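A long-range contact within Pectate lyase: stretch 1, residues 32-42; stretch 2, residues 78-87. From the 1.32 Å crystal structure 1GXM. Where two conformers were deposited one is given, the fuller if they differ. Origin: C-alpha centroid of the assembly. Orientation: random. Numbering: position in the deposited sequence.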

# COMPACT_ATOMS: atom_id res chain seq x y z
N TRP A 32 -18.51 -1.52 3.48
CA TRP A 32 -19.55 -2.09 4.33
C TRP A 32 -20.86 -1.47 3.93
O TRP A 32 -20.91 -0.41 3.31
CB TRP A 32 -19.28 -1.79 5.80
CG TRP A 32 -17.95 -2.25 6.26
CD1 TRP A 32 -17.61 -3.50 6.68
CD2 TRP A 32 -16.76 -1.47 6.32
NE1 TRP A 32 -16.27 -3.54 7.01
CE2 TRP A 32 -15.73 -2.30 6.80
CE3 TRP A 32 -16.46 -0.14 6.03
CZ2 TRP A 32 -14.44 -1.85 6.99
CZ3 TRP A 32 -15.17 0.31 6.25
CH2 TRP A 32 -14.17 -0.55 6.71
N SER A 33 -21.94 -2.12 4.33
CA SER A 33 -23.26 -1.56 4.14
C SER A 33 -23.35 -0.25 4.90
O SER A 33 -22.74 -0.08 5.96
CB SER A 33 -24.33 -2.55 4.62
OG SER A 33 -24.19 -3.81 3.98
N ALA A 34 -24.08 0.71 4.37
CA ALA A 34 -24.24 1.99 5.07
C ALA A 34 -24.85 1.80 6.47
O ALA A 34 -24.69 2.66 7.35
CB ALA A 34 -25.09 2.94 4.25
N SER A 35 -25.52 0.68 6.69
CA SER A 35 -26.08 0.33 7.99
C SER A 35 -25.00 0.17 9.07
O SER A 35 -25.30 0.17 10.27
CB SER A 35 -26.90 -0.96 7.89
OG SER A 35 -26.09 -2.10 7.66
N ARG A 36 -23.75 0.02 8.64
CA ARG A 36 -22.61 -0.17 9.54
C ARG A 36 -21.88 1.12 9.83
O ARG A 36 -20.92 1.10 10.56
CB ARG A 36 -21.61 -1.18 8.97
CG ARG A 36 -22.18 -2.58 8.66
CD ARG A 36 -23.24 -3.11 9.62
NE ARG A 36 -22.69 -3.82 10.78
CZ ARG A 36 -23.28 -3.94 11.97
NH1 ARG A 36 -24.47 -3.38 12.20
NH2 ARG A 36 -22.67 -4.61 12.95
N ALA A 37 -22.31 2.24 9.27
CA ALA A 37 -21.59 3.49 9.42
C ALA A 37 -21.39 3.88 10.88
O ALA A 37 -20.33 4.37 11.24
CB ALA A 37 -22.29 4.63 8.66
N ASP A 38 -22.43 3.73 11.70
CA ASP A 38 -22.31 4.12 13.10
C ASP A 38 -21.37 3.19 13.85
O ASP A 38 -20.63 3.63 14.72
CB ASP A 38 -23.68 4.12 13.79
CG ASP A 38 -24.50 5.33 13.47
OD1 ASP A 38 -23.98 6.23 12.78
OD2 ASP A 38 -25.66 5.47 13.90
N VAL A 39 -21.42 1.91 13.52
CA VAL A 39 -20.50 0.95 14.11
C VAL A 39 -19.07 1.35 13.74
O VAL A 39 -18.23 1.52 14.62
CB VAL A 39 -20.78 -0.49 13.67
CG1 VAL A 39 -19.71 -1.46 14.17
CG2 VAL A 39 -22.12 -0.92 14.19
N VAL A 40 -18.80 1.54 12.46
CA VAL A 40 -17.47 1.96 12.04
C VAL A 40 -17.04 3.22 12.75
O VAL A 40 -15.94 3.31 13.29
CB VAL A 40 -17.41 2.15 10.52
CG1 VAL A 40 -16.07 2.72 10.09
CG2 VAL A 40 -17.65 0.83 9.85
N LEU A 41 -17.92 4.20 12.77
CA LEU A 41 -17.63 5.47 13.39
C LEU A 41 -17.20 5.28 14.85
O LEU A 41 -16.30 5.94 15.36
CB LEU A 41 -18.87 6.36 13.31
CG LEU A 41 -18.79 7.71 14.01
CD1 LEU A 41 -17.65 8.59 13.48
CD2 LEU A 41 -20.12 8.41 13.83
N SER A 42 -17.90 4.38 15.52
CA SER A 42 -17.77 4.21 16.96
C SER A 42 -16.44 3.59 17.39
O SER A 42 -16.13 3.63 18.57
CB SER A 42 -18.92 3.37 17.51
OG SER A 42 -18.78 2.02 17.15
N THR A 78 -9.51 2.68 4.85
CA THR A 78 -10.76 2.16 4.34
C THR A 78 -11.92 2.85 5.05
O THR A 78 -12.84 3.33 4.41
CB THR A 78 -10.85 0.67 4.55
OG1 THR A 78 -9.71 0.03 3.97
CG2 THR A 78 -12.05 0.11 3.81
N GLU A 79 -11.87 2.88 6.37
CA GLU A 79 -12.93 3.51 7.16
C GLU A 79 -13.16 4.95 6.75
O GLU A 79 -14.31 5.39 6.64
CB GLU A 79 -12.61 3.46 8.66
CG GLU A 79 -12.71 2.08 9.29
CD GLU A 79 -11.45 1.27 9.21
OE1 GLU A 79 -10.56 1.58 8.40
OE2 GLU A 79 -11.35 0.29 9.97
N MET A 80 -12.10 5.69 6.49
CA MET A 80 -12.28 7.12 6.21
C MET A 80 -12.90 7.33 4.83
O MET A 80 -13.69 8.26 4.65
CB MET A 80 -11.01 7.92 6.42
CG MET A 80 -10.14 8.01 5.23
SD MET A 80 -8.51 8.31 5.73
CE MET A 80 -8.43 10.09 5.61
N VAL A 81 -12.57 6.47 3.86
CA VAL A 81 -13.12 6.61 2.53
C VAL A 81 -14.60 6.26 2.61
O VAL A 81 -15.46 6.96 2.08
CB VAL A 81 -12.39 5.71 1.52
CG1 VAL A 81 -13.13 5.64 0.20
CG2 VAL A 81 -10.96 6.22 1.31
N PHE A 82 -14.90 5.16 3.29
CA PHE A 82 -16.26 4.74 3.53
C PHE A 82 -17.10 5.81 4.19
O PHE A 82 -18.19 6.16 3.71
CB PHE A 82 -16.22 3.46 4.36
CG PHE A 82 -17.54 3.04 4.89
CD1 PHE A 82 -18.54 2.60 4.04
CD2 PHE A 82 -17.78 3.08 6.25
CE1 PHE A 82 -19.77 2.21 4.56
CE2 PHE A 82 -18.98 2.69 6.77
CZ PHE A 82 -19.98 2.25 5.93
N LEU A 83 -16.60 6.41 5.26
CA LEU A 83 -17.41 7.40 5.97
C LEU A 83 -17.51 8.69 5.17
O LEU A 83 -18.48 9.42 5.30
CB LEU A 83 -16.86 7.66 7.37
CG LEU A 83 -16.99 6.51 8.36
CD1 LEU A 83 -16.50 6.94 9.69
CD2 LEU A 83 -18.41 6.01 8.43
N ALA A 84 -16.54 8.97 4.32
CA ALA A 84 -16.64 10.14 3.45
C ALA A 84 -17.79 9.95 2.48
O ALA A 84 -18.52 10.89 2.17
CB ALA A 84 -15.33 10.39 2.71
N GLU A 85 -17.91 8.73 1.97
CA GLU A 85 -19.00 8.38 1.06
C GLU A 85 -20.33 8.46 1.80
O GLU A 85 -21.28 8.99 1.29
CB GLU A 85 -18.79 6.99 0.47
CG GLU A 85 -19.91 6.52 -0.43
CD GLU A 85 -20.01 7.28 -1.74
OE1 GLU A 85 -19.05 7.94 -2.15
OE2 GLU A 85 -21.08 7.20 -2.41
N VAL A 86 -20.38 7.96 3.02
CA VAL A 86 -21.59 8.06 3.82
C VAL A 86 -21.97 9.51 4.04
O VAL A 86 -23.15 9.86 3.95
CB VAL A 86 -21.44 7.33 5.17
CG1 VAL A 86 -22.62 7.63 6.09
CG2 VAL A 86 -21.30 5.86 4.96
N TYR A 87 -21.00 10.37 4.33
CA TYR A 87 -21.25 11.79 4.47
C TYR A 87 -21.79 12.38 3.17
O TYR A 87 -22.75 13.17 3.18
CB TYR A 87 -20.00 12.54 4.93
CG TYR A 87 -20.27 14.02 5.02
CD1 TYR A 87 -21.30 14.49 5.83
CD2 TYR A 87 -19.55 14.93 4.27
CE1 TYR A 87 -21.58 15.86 5.90
CE2 TYR A 87 -19.81 16.29 4.35
CZ TYR A 87 -20.84 16.75 5.16
OH TYR A 87 -21.10 18.10 5.24

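How do the two backbones lie against each other? Stretch 2 is helical throughout, part of a longer helix, while stretch 1 starts as loop at W32 and S33, makes a 3-10 segment over residues 34-36, and becomes a helix from A37. The two helix axes come within 10.5 Å and their directions differ by 135°, so the chains run roughly opposite ways: along stretch 2 from E79 to L83 to V86, the nearest CA atoms in stretch 1 step back from V40 to A37 to A34. No hydrogen bond crosses the contact. Backbone bonds such as F82 N to T78 O (3.0 Å) and L41 N to A37 O (2.9 Å) hold each stretch together. The contact across the stretches is made by packing, mostly between side chains, with some backbone of stretch 1 also touching.

What does the start of stretch 2 offer? T78 points toward stretch 1, and its methyl CG2 lies 3.7 Å from CH2 of W32, while its hydroxyl OG1 is hydrogen-bonded elsewhere in the structure. E79 follows, an acid whose CB and CG are apolar. Its carboxylate oxygens find hydrogen-bonding partners outside the two stretches, and the aliphatic part of the chain is what meets stretch 1: E79 CG sits 3.5 Å from V40 CG1 and 4.0 Å from W32 CH2. A buried glutamate can thus serve as a hydrocarbon surface here. M80 and V81 make no contact with stretch 1.

Why does F82 dominate the middle? It points toward stretch 1, and the other stretch covers 98 Å² of it, the largest area of any residue in either stretch. The six-membered ring of W32 presents its edge to the face of F82, with centroids 5.0 Å apart and planes at 76°; this arrangement brings the slightly positive rim of one ring to the electron-rich face of the other. W32 CE3 and F82 CD2 approach to 3.5 Å. Around the edge of the F82 ring lies backbone of stretch 1, including S33 O at 3.6 Å from F82 CZ. The carbonyl W32 O comes closer still, 3.1 Å from F82 CE1. The CA of A37 and the CG2 of V40 each lie 3.8 Å from F82 CE2, so the ring reaches from the loop to the helix of stretch 1.

How does the contact finish beyond the ring? L83 starts out sideways, but the end of its side chain comes nearer and packs against the helix of stretch 1. Its CD2 lies 3.8 Å from A37 O and 4.1 Å from A37 CB, and its CD1 is 4.3 Å from both V40 CG1 and L41 CD1. A84 and E85 make no contact. V86, one turn after F82, points toward stretch 1 again and places CG1 4.0 Å from A37 CB. The methyl CB of A37 thus has apolar contacts with F82, L83 and V86, and the CA atoms of A37 and L83 lie 6.7 Å apart. Y87 plays no part.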